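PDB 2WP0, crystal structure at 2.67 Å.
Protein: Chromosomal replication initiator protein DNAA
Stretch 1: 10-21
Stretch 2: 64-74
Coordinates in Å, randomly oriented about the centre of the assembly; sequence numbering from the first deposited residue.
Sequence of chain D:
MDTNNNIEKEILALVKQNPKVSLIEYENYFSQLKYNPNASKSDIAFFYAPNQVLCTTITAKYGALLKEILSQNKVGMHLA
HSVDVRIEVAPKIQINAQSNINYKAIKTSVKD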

ATOM      1  N   GLU D  10       7.944  28.546  40.429  1.00117.80           N
ATOM      2  CA  GLU D  10       9.386  28.361  40.424  1.00117.77           C
ATOM      3  C   GLU D  10       9.917  27.029  39.902  1.00116.82           C
ATOM      4  O   GLU D  10      11.009  26.977  39.337  1.00116.11           O
ATOM      5  CB  GLU D  10       9.992  28.747  41.763  1.00120.13           C
ATOM      6  CG  GLU D  10       9.574  30.145  42.240  1.00119.52           C
ATOM      7  CD  GLU D  10       9.515  31.190  41.115  1.00118.46           C
ATOM      8  OE1 GLU D  10      10.116  32.271  41.273  1.00118.02           O
ATOM      9  OE2 GLU D  10       8.850  30.951  40.088  1.00117.76           O
ATOM     10  N   ILE D  11       9.157  25.959  40.099  1.00 50.04           N
ATOM     11  CA  ILE D  11       9.368  24.736  39.341  1.00 48.69           C
ATOM     12  C   ILE D  11       9.606  25.077  37.857  1.00 45.78           C
ATOM     13  O   ILE D  11      10.561  24.578  37.248  1.00 45.28           O
ATOM     14  CB  ILE D  11       8.160  23.772  39.493  1.00 49.30           C
ATOM     15  CG1 ILE D  11       7.813  23.574  40.968  1.00 51.81           C
ATOM     16  CG2 ILE D  11       8.436  22.431  38.836  1.00 49.02           C
ATOM     17  CD1 ILE D  11       6.900  22.423  41.232  1.00 50.02           C
ATOM     18  N   LEU D  12       8.759  25.946  37.295  1.00 45.68           N
ATOM     19  CA  LEU D  12       8.876  26.347  35.893  1.00 43.48           C
ATOM     20  C   LEU D  12      10.197  27.025  35.533  1.00 43.12           C
ATOM     21  O   LEU D  12      10.677  26.893  34.412  1.00 42.06           O
ATOM     22  CB  LEU D  12       7.734  27.265  35.497  1.00 42.95           C
ATOM     23  CG  LEU D  12       6.376  26.600  35.363  1.00 43.19           C
ATOM     24  CD1 LEU D  12       5.636  26.644  36.684  1.00 45.05           C
ATOM     25  CD2 LEU D  12       5.574  27.326  34.320  1.00 42.32           C
ATOM     26  N   ALA D  13      10.776  27.761  36.472  1.00 43.51           N
ATOM     27  CA  ALA D  13      12.029  28.442  36.205  1.00 43.45           C
ATOM     28  C   ALA D  13      13.194  27.457  36.132  1.00 43.20           C
ATOM     29  O   ALA D  13      14.159  27.672  35.385  1.00 42.68           O
ATOM     30  CB  ALA D  13      12.288  29.502  37.249  1.00 45.22           C
ATOM     31  N   LEU D  14      13.114  26.385  36.916  1.00 37.04           N
ATOM     32  CA  LEU D  14      14.156  25.361  36.897  1.00 37.18           C
ATOM     33  C   LEU D  14      14.130  24.674  35.569  1.00 38.90           C
ATOM     34  O   LEU D  14      15.144  24.164  35.073  1.00 38.73           O
ATOM     35  CB  LEU D  14      13.902  24.315  37.973  1.00 39.03           C
ATOM     36  CG  LEU D  14      14.722  24.414  39.254  1.00 39.08           C
ATOM     37  CD1 LEU D  14      14.427  23.217  40.136  1.00 41.19           C
ATOM     38  CD2 LEU D  14      16.231  24.528  38.955  1.00 38.94           C
ATOM     39  N   VAL D  15      12.935  24.645  35.010  1.00 36.44           N
ATOM     40  CA  VAL D  15      12.716  23.942  33.770  1.00 37.23           C
ATOM     41  C   VAL D  15      13.173  24.837  32.639  1.00 36.19           C
ATOM     42  O   VAL D  15      13.913  24.414  31.747  1.00 35.70           O
ATOM     43  CB  VAL D  15      11.226  23.544  33.581  1.00 34.47           C
ATOM     44  CG1 VAL D  15      11.076  22.612  32.385  1.00 35.36           C
ATOM     45  CG2 VAL D  15      10.667  22.888  34.851  1.00 35.76           C
ATOM     46  N   LYS D  16      12.721  26.081  32.691  1.00 44.59           N
ATOM     47  CA  LYS D  16      13.093  27.066  31.709  1.00 44.60           C
ATOM     48  C   LYS D  16      14.606  27.088  31.658  1.00 45.26           C
ATOM     49  O   LYS D  16      15.217  26.970  30.594  1.00 45.18           O
ATOM     50  CB  LYS D  16      12.569  28.426  32.147  1.00 45.63           C
ATOM     51  CG  LYS D  16      12.225  29.338  30.999  1.00 46.29           C
ATOM     52  CD  LYS D  16      11.522  30.593  31.501  1.00 48.73           C
ATOM     53  CE  LYS D  16      10.805  31.316  30.371  1.00 48.34           C
ATOM     54  NZ  LYS D  16      11.657  31.385  29.148  1.00 48.19           N
ATOM     55  N   GLN D  17      15.201  27.205  32.837  1.00 80.23           N
ATOM     56  CA  GLN D  17      16.647  27.316  32.987  1.00 80.96           C
ATOM     57  C   GLN D  17      17.447  26.044  32.645  1.00 80.50           C
ATOM     58  O   GLN D  17      18.675  26.054  32.685  1.00 81.26           O
ATOM     59  CB  GLN D  17      16.961  27.822  34.395  1.00 82.42           C
ATOM     60  CG  GLN D  17      17.833  26.909  35.214  1.00 83.33           C
ATOM     61  CD  GLN D  17      17.787  27.254  36.684  1.00 85.17           C
ATOM     62  OE1 GLN D  17      17.020  28.127  37.112  1.00 85.41           O
ATOM     63  NE2 GLN D  17      18.610  26.573  37.473  1.00 86.48           N
ATOM     64  N   ASN D  18      16.759  24.967  32.277  1.00 45.05           N
ATOM     65  CA  ASN D  18      17.431  23.707  31.953  1.00 44.91           C
ATOM     66  C   ASN D  18      17.902  23.538  30.506  1.00 44.05           C
ATOM     67  O   ASN D  18      17.154  23.798  29.556  1.00 42.89           O
ATOM     68  CB  ASN D  18      16.584  22.491  32.354  1.00 44.87           C
ATOM     69  CG  ASN D  18      17.279  21.165  32.031  1.00 45.27           C
ATOM     70  OD1 ASN D  18      17.361  20.754  30.869  1.00 45.23           O
ATOM     71  ND2 ASN D  18      17.790  20.497  33.063  1.00 45.89           N
ATOM     72  N   PRO D  19      19.156  23.079  30.353  1.00 47.85           N
ATOM     73  CA  PRO D  19      19.774  22.700  29.080  1.00 47.54           C
ATOM     74  C   PRO D  19      18.810  21.978  28.139  1.00 46.64           C
ATOM     75  O   PRO D  19      18.390  22.589  27.173  1.00 46.18           O
ATOM     76  CB  PRO D  19      20.899  21.768  29.516  1.00 48.40           C
ATOM     77  CG  PRO D  19      21.308  22.311  30.843  1.00 49.54           C
ATOM     78  CD  PRO D  19      20.107  22.974  31.473  1.00 49.12           C
ATOM     79  N   LYS D  20      18.451  20.729  28.417  1.00 84.07           N
ATOM     80  CA  LYS D  20      17.759  19.909  27.421  1.00 83.55           C
ATOM     81  C   LYS D  20      16.318  20.347  27.099  1.00 82.46           C
ATOM     82  O   LYS D  20      15.568  19.598  26.476  1.00 81.93           O
ATOM     83  CB  LYS D  20      17.811  18.426  27.809  1.00 84.53           C
ATOM     84  CG  LYS D  20      17.861  17.461  26.614  1.00 84.77           C
ATOM     85  CD  LYS D  20      19.279  17.289  26.065  1.00 86.12           C
ATOM     86  CE  LYS D  20      19.302  16.433  24.800  1.00 86.31           C
ATOM     87  NZ  LYS D  20      18.717  15.072  25.006  1.00 86.00           N
ATOM     88  N   VAL D  21      15.938  21.557  27.502  1.00 61.48           N
ATOM     89  CA  VAL D  21      14.623  22.120  27.131  1.00 60.51           C
ATOM     90  C   VAL D  21      14.671  23.488  26.424  1.00 60.47           C
ATOM     91  O   VAL D  21      15.104  24.494  26.992  1.00 61.27           O
ATOM     92  CB  VAL D  21      13.668  22.233  28.335  1.00 60.77           C
ATOM     93  CG1 VAL D  21      14.423  22.660  29.585  1.00 61.90           C
ATOM     94  CG2 VAL D  21      12.562  23.226  28.020  1.00 59.99           C
ATOM     95  N   ALA D  64      10.691  12.172  32.496  1.00 30.30           N
ATOM     96  CA  ALA D  64      11.974  11.818  33.097  1.00 31.86           C
ATOM     97  C   ALA D  64      12.774  13.072  33.407  1.00 37.34           C
ATOM     98  O   ALA D  64      13.405  13.164  34.461  1.00 39.44           O
ATOM     99  CB  ALA D  64      12.758  10.905  32.198  1.00 31.25           C
ATOM    100  N   LEU D  65      12.755  14.026  32.481  1.00 36.21           N
ATOM    101  CA  LEU D  65      13.336  15.338  32.725  1.00 35.91           C
ATOM    102  C   LEU D  65      12.796  15.957  33.992  1.00 36.21           C
ATOM    103  O   LEU D  65      13.543  16.557  34.736  1.00 37.90           O
ATOM    104  CB  LEU D  65      13.055  16.286  31.565  1.00 34.81           C
ATOM    105  CG  LEU D  65      14.144  16.385  30.498  1.00 34.94           C
ATOM    106  CD1 LEU D  65      13.592  16.856  29.125  1.00 33.86           C
ATOM    107  CD2 LEU D  65      15.283  17.272  31.021  1.00 35.66           C
ATOM    108  N   LEU D  66      11.498  15.823  34.235  1.00 39.11           N
ATOM    109  CA  LEU D  66      10.894  16.420  35.425  1.00 37.29           C
ATOM    110  C   LEU D  66      11.254  15.672  36.690  1.00 37.85           C
ATOM    111  O   LEU D  66      11.620  16.288  37.693  1.00 40.30           O
ATOM    112  CB  LEU D  66       9.394  16.470  35.324  1.00 37.89           C
ATOM    113  CG  LEU D  66       8.952  17.309  34.148  1.00 36.08           C
ATOM    114  CD1 LEU D  66       7.922  18.383  34.464  1.00 36.76           C
ATOM    115  CD2 LEU D  66      10.083  17.772  33.234  1.00 35.71           C
ATOM    116  N   LYS D  67      11.120  14.352  36.657  1.00 56.99           N
ATOM    117  CA  LYS D  67      11.585  13.560  37.769  1.00 56.93           C
ATOM    118  C   LYS D  67      13.008  14.030  38.101  1.00 60.99           C
ATOM    119  O   LYS D  67      13.292  14.491  39.210  1.00 63.13           O
ATOM    120  CB  LYS D  67      11.565  12.079  37.405  1.00 52.08           C
ATOM    121  CG  LYS D  67      10.287  11.350  37.790  1.00 47.79           C
ATOM    122  CD  LYS D  67       9.545  10.798  36.580  1.00 43.12           C
ATOM    123  CE  LYS D  67       8.734   9.539  36.952  1.00 41.25           C
ATOM    124  NZ  LYS D  67       8.099   8.821  35.786  1.00 38.14           N
ATOM    125  N   GLU D  68      13.885  13.933  37.110  1.00 45.53           N
ATOM    126  CA  GLU D  68      15.271  14.365  37.239  1.00 48.76           C
ATOM    127  C   GLU D  68      15.375  15.712  37.940  1.00 51.54           C
ATOM    128  O   GLU D  68      15.610  15.786  39.139  1.00 53.54           O
ATOM    129  CB  GLU D  68      15.894  14.455  35.848  1.00 48.73           C
ATOM    130  CG  GLU D  68      17.347  14.854  35.829  1.00 51.83           C
ATOM    131  CD  GLU D  68      18.064  14.290  34.620  1.00 52.67           C
ATOM    132  OE1 GLU D  68      17.834  14.764  33.485  1.00 51.26           O
ATOM    133  OE2 GLU D  68      18.856  13.344  34.800  1.00 54.73           O
ATOM    134  N   ILE D  69      15.198  16.774  37.163  1.00 48.62           N
ATOM    135  CA  ILE D  69      15.123  18.148  37.666  1.00 49.74           C
ATOM    136  C   ILE D  69      14.624  18.285  39.114  1.00 51.41           C
ATOM    137  O   ILE D  69      15.228  19.006  39.910  1.00 53.86           O
ATOM    138  CB  ILE D  69      14.224  19.003  36.756  1.00 48.00           C
ATOM    139  CG1 ILE D  69      14.850  19.134  35.364  1.00 45.82           C
ATOM    140  CG2 ILE D  69      13.948  20.358  37.404  1.00 48.39           C
ATOM    141  CD1 ILE D  69      14.079  20.030  34.445  1.00 42.47           C
ATOM    142  N   LEU D  70      13.526  17.601  39.441  1.00 55.12           N
ATOM    143  CA  LEU D  70      12.944  17.655  40.781  1.00 56.02           C
ATOM    144  C   LEU D  70      13.823  17.007  41.858  1.00 57.79           C
ATOM    145  O   LEU D  70      14.093  17.627  42.897  1.00 60.31           O
ATOM    146  CB  LEU D  70      11.560  17.012  40.796  1.00 52.39           C
ATOM    147  CG  LEU D  70      10.393  17.848  40.284  1.00 51.29           C
ATOM    148  CD1 LEU D  70       9.059  17.155  40.565  1.00 50.49           C
ATOM    149  CD2 LEU D  70      10.429  19.224  40.923  1.00 54.24           C
ATOM    150  N   SER D  71      14.259  15.768  41.612  1.00 61.26           N
ATOM    151  CA  SER D  71      15.116  15.035  42.550  1.00 62.89           C
ATOM    152  C   SER D  71      16.412  15.780  42.850  1.00 67.05           C
ATOM    153  O   SER D  71      16.928  15.732  43.969  1.00 69.45           O
ATOM    154  CB  SER D  71      15.467  13.657  41.993  1.00 60.90           C
ATOM    155  OG  SER D  71      14.309  12.900  41.718  1.00 56.58           O
ATOM    156  N   GLN D  72      16.935  16.459  41.834  1.00 73.45           N
ATOM    157  CA  GLN D  72      18.209  17.153  41.925  1.00 75.82           C
ATOM    158  C   GLN D  72      18.083  18.532  42.586  1.00 76.91           C
ATOM    159  O   GLN D  72      19.081  19.252  42.712  1.00 77.36           O
ATOM    160  CB  GLN D  72      18.817  17.299  40.528  1.00 74.60           C
ATOM    161  CG  GLN D  72      20.133  18.041  40.508  1.00 76.72           C
ATOM    162  CD  GLN D  72      20.228  18.994  39.348  1.00 73.52           C
ATOM    163  OE1 GLN D  72      19.538  18.827  38.334  1.00 71.22           O
ATOM    164  NE2 GLN D  72      21.084  20.007  39.483  1.00 73.11           N
ATOM    165  N   ASN D  73      16.873  18.897  43.014  1.00 82.61           N
ATOM    166  CA  ASN D  73      16.655  20.187  43.678  1.00 84.05           C
ATOM    167  C   ASN D  73      15.799  20.134  44.953  1.00 85.10           C
ATOM    168  O   ASN D  73      15.000  19.218  45.141  1.00 83.86           O
ATOM    169  CB  ASN D  73      16.077  21.201  42.688  1.00 81.16           C
ATOM    170  CG  ASN D  73      17.148  21.882  41.854  1.00 78.92           C
ATOM    171  OD1 ASN D  73      17.990  22.611  42.379  1.00 79.80           O
ATOM    172  ND2 ASN D  73      17.117  21.653  40.548  1.00 76.10           N
ATOM    173  N   LYS D  74      15.993  21.111  45.836  1.00110.95           N
ATOM    174  CA  LYS D  74      15.080  21.327  46.949  1.00110.67           C
ATOM    175  C   LYS D  74      13.819  21.904  46.330  1.00108.12           C
ATOM    176  O   LYS D  74      13.868  22.388  45.206  1.00131.58           O
ATOM    177  CB  LYS D  74      15.649  22.361  47.915  1.00113.40           C
ATOM    178  CG  LYS D  74      15.206  23.798  47.597  1.00113.42           C
ATOM    179  CD  LYS D  74      15.993  24.407  46.444  1.00110.68           C
ATOM    180  CE  LYS D  74      17.338  24.931  46.923  1.00111.36           C
ATOM    181  NZ  LYS D  74      18.177  25.421  45.797  1.00112.18           N
TER

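Read from its second helix, this contact is mostly apolar packing without a single hydrogen bond across it; Asn18 and Asn73 each make a weak hydrogen bond within their own stretch through one end of the amide. The two helix axes cross at 108° and come no closer than 10.6 Å, a spacing filled largely by branched aliphatic side chains.

Leu65 opens the contact. Its CA-to-CB bond points toward the first stretch, and its CD2 meets not the helix but the turn after it, Leu65 CD2 lying 4.2 Å from CB of Lys20 and 4.1 Å from OD1 of Asn18. Lys20 thus offers the base of its side chain, while its end leads away from the contact. Asn18 OD1 also accepts a weak hydrogen bond from the backbone N of Lys20 (2.7 Å), inside the type I turn from Asn18 to Val21.

One helical turn on, Ile69 is the centre of the contact and has the largest covered area of any residue here. Ile69 CG2 lies 4.0 Å from Leu14 CD1, while the CG1-CD1 arm serves both other partners: Ile69 CG1 and CD1 each lie 4.0 Å from Asn18 ND2, and Ile69 CD1 lies 4.2 Å from Val15 CA. The rule is economical: one beta-branched residue in the m, t rotamer spans the last turn of a helix and the loop that follows.

Leu70 starts sideways, but its end comes nearer, and Leu70 CD2 packs 4.3 Å from CG2 of Ile11, extending the apolar surface toward the start of stretch 1.

Past the helix, the CA-to-CB bond of Asn73 points toward the first stretch. Asn73 ND2 donates a weak hydrogen bond to the backbone O of Ile69 (3.3 Å), so the amide folds back on its own helix end. Asn73 ND2 also sits 3.1 Å from CD1 of Leu14, a tight approach of a polar atom to a methyl group. Leu14 therefore lies against both Ile69 and Asn73.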